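Local coordinates for malonyl coenzyme A-acyl carrier protein transacylase (Helicobacter pylori, PDB 2H1Y) that probably transfers the malonyl group from malonyl-CoA to the holo form of acyl carrier protein, a step that supplies malonyl units for fatty acid synthesis, at residues A[32-37]-A[58-63]; A[27-32]-A[77-82]. All blocks are in the same frame, centred on the assembly; numbering follows the deposited sequence.

Contact 1 (A[32-37]-A[58-63]); sequences SFYEGH and TLFEEN
Just after F60, which meets Y34 across this contact, N63 ND2 is held by two backbone carbonyls. It donates to E61 O at 3.0 Å. The C=O points almost straight at the donor (163°), and the carbonyl oxygen is close to the N63 amide plane. The same ND2 makes a weak bond to T58 O. On the other side of the amide, OD1 accepts from the backbone N atoms of L65 and L66. N63 therefore holds together the end of helix 55-60 and the loop after it.

The contact itself is one aromatic pair. F60 sends the CE1-CZ edge of its ring to one face of Y34 in helix 31-36. The planes meet at 67° and the ring centroids are 5.5 Å apart, an edge-to-face (T-shaped) stack. F60 CE1 sits above the plane, offset toward the rim, 4.1 Å from Y34 CD1. F60 CZ lies toward the root of the Y34 side chain, 4.0 Å from Y34 CB. With CG anti to the backbone N (chi1 -177°) the Y34 ring is carried toward F60, and chi2 turns its face that way.

F44 meets both rings, so three aromatics gather where helices 31-36, 38-51 and 55-60 come together, at the surface of the acyl transferase domain of this fabD family protein. K41 adds a cation-pi contact to Y34.

No hydrogen bond crosses between 32-37 and 58-63. Dispersion, and probably the attraction of ring C-H groups for a pi face, join the two helices at this surface spot.

Contact 2 (A[27-32]-A[77-82]); sequences IGMGKS and YLVSYI
M29 meets V79 at both ends of its side chain, CB and the terminal methyl. Its CB lies 3.9 Å from V79 CG2. CG and SD carry the chain past the valine without a close approach to 77-82. The chain then bends at the thioether (chi3 78°), which turns the methyl back, and CE comes to 3.9 Å from the same V79 CG2. CB and CE of M29 thus both rest on one valine methyl. The side chains cross obliquely, and the side-chain part of the contact is apolar.

V79 uses both of its branches, and its methyls also lie on polar backbone atoms. The chi1 of 179° sets CG1 opposite the backbone N, and it touches M29 O at 3.9 Å. CG2 also faces the backbone of G30, 3.8 Å from G30 N and 3.9 Å from G30 CA. G30 has no side chain, so helix 69-90 comes close to the main chain here. The CA atoms of G30 and V79 are 5.6 Å apart.

The backbone at this point is a type I beta turn from G28 to K31, closed by K31 N to G28 O at 3.1 Å. G30 is at the N-cap position of helix 31-36. The turn therefore delivers the start of that helix to the flank of helix 69-90. In this acyl transferase domain, S80 OG bonds L283 O of strand 279-283 and so ties the long helix to the mixed sheet. C285, in the loop after that strand, touches both M29 and V79, and L59 of helix 55-60 also meets M29.

All three touching residues are buried. No hydrogen bond links 27-32 to 77-82, so the turn is held against the long helix by hydrophobic burial and close fit.

After strand 15-19 the chain runs into 27-32, the turn that opens helix 31-36. It continues through helices 38-51 and 55-60 and then enters helix 69-90. Contact 1 closes the inner loop, from helix 31-36 to the end of helix 55-60. Contact 2 closes the outer one, from the turn to helix 69-90, so contact 1 is nested inside it. The two share S32, and their centres are about 7 Å apart. They also touch directly: G28 N probably bonds to L59 O (2.8 Å). Together they tie the short helices to each other near the surface and to the long helix deeper in.

Contact 1 (A[32-37]-A[58-63])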
loop_
_atom_site.group_PDB
_atom_site.type_symbol
_atom_site.label_atom_id
_atom_site.label_comp_id
_atom_site.label_asym_id
_atom_site.label_seq_id
_atom_site.Cartn_x
_atom_site.Cartn_y
_atom_site.Cartn_z
ATOM N N SER A 32 1.617 18.737 -7.040
ATOM C CA SER A 32 0.571 19.173 -7.956
ATOM C C SER A 32 -0.748 19.435 -7.239
ATOM O O SER A 32 -1.393 20.466 -7.479
ATOM C CB SER A 32 0.400 18.155 -9.078
ATOM O OG SER A 32 -0.716 18.461 -9.875
ATOM N N PHE A 33 -1.136 18.522 -6.346
ATOM C CA PHE A 33 -2.365 18.687 -5.564
ATOM C C PHE A 33 -2.321 19.972 -4.741
ATOM O O PHE A 33 -3.211 20.836 -4.845
ATOM C CB PHE A 33 -2.579 17.509 -4.602
ATOM C CG PHE A 33 -3.104 16.257 -5.249
ATOM C CD1 PHE A 33 -2.763 15.006 -4.727
ATOM C CD2 PHE A 33 -3.935 16.312 -6.368
ATOM C CE1 PHE A 33 -3.237 13.835 -5.300
ATOM C CE2 PHE A 33 -4.427 15.123 -6.952
ATOM C CZ PHE A 33 -4.073 13.889 -6.412
ATOM N N TYR A 34 -1.271 20.063 -3.922
ATOM C CA TYR A 34 -1.007 21.162 -3.007
ATOM C C TYR A 34 -1.223 22.527 -3.629
ATOM O O TYR A 34 -1.880 23.376 -3.027
ATOM C CB TYR A 34 0.430 21.060 -2.496
ATOM C CG TYR A 34 0.819 22.103 -1.465
ATOM C CD1 TYR A 34 1.560 23.238 -1.825
ATOM C CD2 TYR A 34 0.463 21.946 -0.124
ATOM C CE1 TYR A 34 1.923 24.193 -0.873
ATOM C CE2 TYR A 34 0.826 22.886 0.831
ATOM C CZ TYR A 34 1.551 24.009 0.450
ATOM O OH TYR A 34 1.904 24.928 1.412
ATOM N N GLU A 35 -0.667 22.730 -4.829
ATOM C CA GLU A 35 -0.721 24.025 -5.510
ATOM C C GLU A 35 -2.032 24.317 -6.203
ATOM O O GLU A 35 -2.404 25.472 -6.336
ATOM C CB GLU A 35 0.424 24.158 -6.498
ATOM C CG GLU A 35 1.625 24.820 -5.878
ATOM C CD GLU A 35 2.941 24.197 -6.321
ATOM O OE1 GLU A 35 2.943 23.466 -7.345
ATOM O OE2 GLU A 35 3.974 24.446 -5.638
ATOM N N GLY A 36 -2.734 23.283 -6.650
ATOM C CA GLY A 36 -4.010 23.476 -7.339
ATOM C C GLY A 36 -5.239 23.565 -6.436
ATOM O O GLY A 36 -6.310 23.990 -6.884
ATOM N N HIS A 37 -5.109 23.158 -5.171
ATOM C CA HIS A 37 -6.280 23.050 -4.291
ATOM C C HIS A 37 -6.000 23.432 -2.840
ATOM O O HIS A 37 -5.083 22.898 -2.194
ATOM C CB HIS A 37 -6.885 21.644 -4.352
ATOM C CG HIS A 37 -7.099 21.134 -5.743
ATOM N ND1 HIS A 37 -6.074 20.623 -6.514
ATOM C CD2 HIS A 37 -8.216 21.060 -6.504
ATOM C CE1 HIS A 37 -6.551 20.245 -7.686
ATOM N NE2 HIS A 37 -7.847 20.501 -7.707
ATOM N N THR A 58 9.255 17.482 3.681
ATOM C CA THR A 58 9.479 16.044 3.668
ATOM C C THR A 58 8.993 15.382 2.377
ATOM O O THR A 58 9.585 14.410 1.933
ATOM C CB THR A 58 8.881 15.368 4.908
ATOM O OG1 THR A 58 9.205 16.162 6.058
ATOM C CG2 THR A 58 9.459 13.965 5.097
ATOM N N LEU A 59 7.949 15.922 1.755
ATOM C CA LEU A 59 7.497 15.367 0.481
ATOM C C LEU A 59 8.079 16.017 -0.774
ATOM O O LEU A 59 8.150 15.372 -1.821
ATOM C CB LEU A 59 5.961 15.296 0.398
ATOM C CG LEU A 59 5.137 14.645 1.521
ATOM C CD1 LEU A 59 3.875 14.053 0.958
ATOM C CD2 LEU A 59 5.895 13.597 2.302
ATOM N N PHE A 60 8.493 17.283 -0.683
ATOM C CA PHE A 60 8.814 18.062 -1.904
ATOM C C PHE A 60 10.294 18.173 -2.310
ATOM O O PHE A 60 10.616 18.158 -3.499
ATOM C CB PHE A 60 8.196 19.465 -1.859
ATOM C CG PHE A 60 6.689 19.482 -1.697
ATOM C CD1 PHE A 60 6.050 20.642 -1.247
ATOM C CD2 PHE A 60 5.912 18.351 -1.987
ATOM C CE1 PHE A 60 4.673 20.684 -1.091
ATOM C CE2 PHE A 60 4.534 18.385 -1.830
ATOM C CZ PHE A 60 3.910 19.556 -1.383
ATOM N N GLU A 61 11.172 18.289 -1.321
ATOM C CA GLU A 61 12.600 18.477 -1.557
ATOM C C GLU A 61 13.416 17.335 -0.937
ATOM O O GLU A 61 13.026 16.776 0.096
ATOM C CB GLU A 61 13.039 19.848 -1.006
ATOM C CG GLU A 61 12.651 20.115 0.456
ATOM C CD GLU A 61 12.510 21.604 0.798
ATOM O OE1 GLU A 61 11.820 22.343 0.041
ATOM O OE2 GLU A 61 13.069 22.025 1.853
ATOM N N GLU A 62 14.537 16.986 -1.575
ATOM C CA GLU A 62 15.417 15.907 -1.101
ATOM C C GLU A 62 15.706 16.086 0.389
ATOM O O GLU A 62 16.100 17.181 0.798
ATOM C CB GLU A 62 16.728 15.891 -1.894
ATOM C CG GLU A 62 16.552 16.223 -3.369
ATOM C CD GLU A 62 17.309 15.285 -4.292
ATOM O OE1 GLU A 62 18.219 15.767 -5.006
ATOM O OE2 GLU A 62 16.994 14.072 -4.310
ATOM N N ASN A 63 15.491 15.050 1.209
ATOM C CA ASN A 63 15.480 15.291 2.662
ATOM C C ASN A 63 16.086 14.285 3.641
ATOM O O ASN A 63 16.407 14.668 4.777
ATOM C CB ASN A 63 14.080 15.726 3.141
ATOM C CG ASN A 63 13.063 14.614 3.058
ATOM O OD1 ASN A 63 13.077 13.671 3.860
ATOM N ND2 ASN A 63 12.163 14.719 2.090
#

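Contact 2 (A[27-32]-A[77-82])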
loop_
_atom_site.group_PDB
_atom_site.type_symbol
_atom_site.label_atom_id
_atom_site.label_comp_id
_atom_site.label_asym_id
_atom_site.label_seq_id
_atom_site.Cartn_x
_atom_site.Cartn_y
_atom_site.Cartn_z
ATOM N N ILE A 27 9.950 12.118 -4.514
ATOM C CA ILE A 27 10.163 13.542 -4.301
ATOM C C ILE A 27 9.189 14.285 -5.223
ATOM O O ILE A 27 9.162 14.045 -6.428
ATOM C CB ILE A 27 11.655 13.943 -4.466
ATOM C CG1 ILE A 27 12.415 13.704 -3.148
ATOM C CG2 ILE A 27 11.798 15.418 -4.803
ATOM C CD1 ILE A 27 12.918 12.252 -2.886
ATOM N N GLY A 28 8.344 15.127 -4.630
ATOM C CA GLY A 28 7.266 15.804 -5.369
ATOM C C GLY A 28 5.894 15.139 -5.290
ATOM O O GLY A 28 4.945 15.568 -5.947
ATOM N N MET A 29 5.795 14.117 -4.452
ATOM C CA MET A 29 4.591 13.305 -4.252
ATOM C C MET A 29 3.226 13.936 -4.444
ATOM O O MET A 29 2.403 13.430 -5.232
ATOM C CB MET A 29 4.614 12.683 -2.865
ATOM C CG MET A 29 5.392 11.428 -2.840
ATOM S SD MET A 29 5.585 10.769 -1.208
ATOM C CE MET A 29 3.964 10.032 -0.982
ATOM N N GLY A 30 2.945 14.984 -3.686
ATOM C CA GLY A 30 1.622 15.580 -3.759
ATOM C C GLY A 30 1.688 17.031 -4.155
ATOM O O GLY A 30 0.729 17.761 -3.936
ATOM N N LYS A 31 2.825 17.436 -4.732
ATOM C CA LYS A 31 3.094 18.818 -5.122
ATOM C C LYS A 31 1.950 19.408 -5.941
ATOM O O LYS A 31 1.371 20.435 -5.563
ATOM C CB LYS A 31 4.422 18.898 -5.886
ATOM C CG LYS A 31 5.103 20.283 -5.882
ATOM C CD LYS A 31 6.643 20.137 -5.944
ATOM C CE LYS A 31 7.362 21.416 -6.429
ATOM N NZ LYS A 31 6.950 22.631 -5.649
ATOM N N SER A 32 1.617 18.737 -7.040
ATOM C CA SER A 32 0.571 19.173 -7.956
ATOM C C SER A 32 -0.748 19.435 -7.239
ATOM O O SER A 32 -1.393 20.466 -7.479
ATOM C CB SER A 32 0.400 18.155 -9.078
ATOM O OG SER A 32 -0.716 18.461 -9.875
ATOM N N TYR A 77 0.063 7.567 2.630
ATOM C CA TYR A 77 -1.321 7.775 3.083
ATOM C C TYR A 77 -1.801 9.190 2.755
ATOM O O TYR A 77 -2.935 9.382 2.299
ATOM C CB TYR A 77 -1.513 7.477 4.573
ATOM C CG TYR A 77 -2.874 7.939 5.117
ATOM C CD1 TYR A 77 -4.067 7.276 4.772
ATOM C CD2 TYR A 77 -2.963 9.054 5.957
ATOM C CE1 TYR A 77 -5.299 7.713 5.260
ATOM C CE2 TYR A 77 -4.179 9.494 6.450
ATOM C CZ TYR A 77 -5.342 8.831 6.102
ATOM O OH TYR A 77 -6.535 9.291 6.631
ATOM N N LEU A 78 -0.930 10.169 2.978
ATOM C CA LEU A 78 -1.304 11.568 2.812
ATOM C C LEU A 78 -1.805 11.872 1.408
ATOM O O LEU A 78 -2.898 12.405 1.222
ATOM C CB LEU A 78 -0.110 12.442 3.120
ATOM C CG LEU A 78 -0.298 13.770 3.827
ATOM C CD1 LEU A 78 0.992 14.543 3.610
ATOM C CD2 LEU A 78 -1.554 14.552 3.346
ATOM N N VAL A 79 -1.006 11.534 0.409
ATOM C CA VAL A 79 -1.404 11.783 -0.966
ATOM C C VAL A 79 -2.659 10.948 -1.347
ATOM O O VAL A 79 -3.609 11.479 -1.955
ATOM C CB VAL A 79 -0.213 11.601 -1.919
ATOM C CG1 VAL A 79 -0.620 11.833 -3.381
ATOM C CG2 VAL A 79 0.964 12.525 -1.485
ATOM N N SER A 80 -2.698 9.672 -0.966
ATOM C CA SER A 80 -3.922 8.878 -1.174
ATOM C C SER A 80 -5.167 9.578 -0.613
ATOM O O SER A 80 -6.188 9.680 -1.301
ATOM C CB SER A 80 -3.789 7.494 -0.564
ATOM O OG SER A 80 -2.872 6.713 -1.298
ATOM N N TYR A 81 -5.055 10.082 0.622
ATOM C CA TYR A 81 -6.162 10.769 1.309
ATOM C C TYR A 81 -6.612 11.957 0.497
ATOM O O TYR A 81 -7.797 12.111 0.245
ATOM C CB TYR A 81 -5.762 11.219 2.724
ATOM C CG TYR A 81 -6.923 11.735 3.537
ATOM C CD1 TYR A 81 -7.251 13.097 3.530
ATOM C CD2 TYR A 81 -7.713 10.863 4.313
ATOM C CE1 TYR A 81 -8.311 13.580 4.249
ATOM C CE2 TYR A 81 -8.797 11.339 5.055
ATOM C CZ TYR A 81 -9.088 12.705 5.016
ATOM O OH TYR A 81 -10.148 13.230 5.735
ATOM N N ILE A 82 -5.648 12.784 0.081
ATOM C CA ILE A 82 -5.936 14.004 -0.679
ATOM C C ILE A 82 -6.566 13.681 -2.034
ATOM O O ILE A 82 -7.609 14.243 -2.391
ATOM C CB ILE A 82 -4.682 14.923 -0.841
ATOM C CG1 ILE A 82 -4.265 15.474 0.519
ATOM C CG2 ILE A 82 -4.975 16.048 -1.808
ATOM C CD1 ILE A 82 -2.937 16.158 0.543
#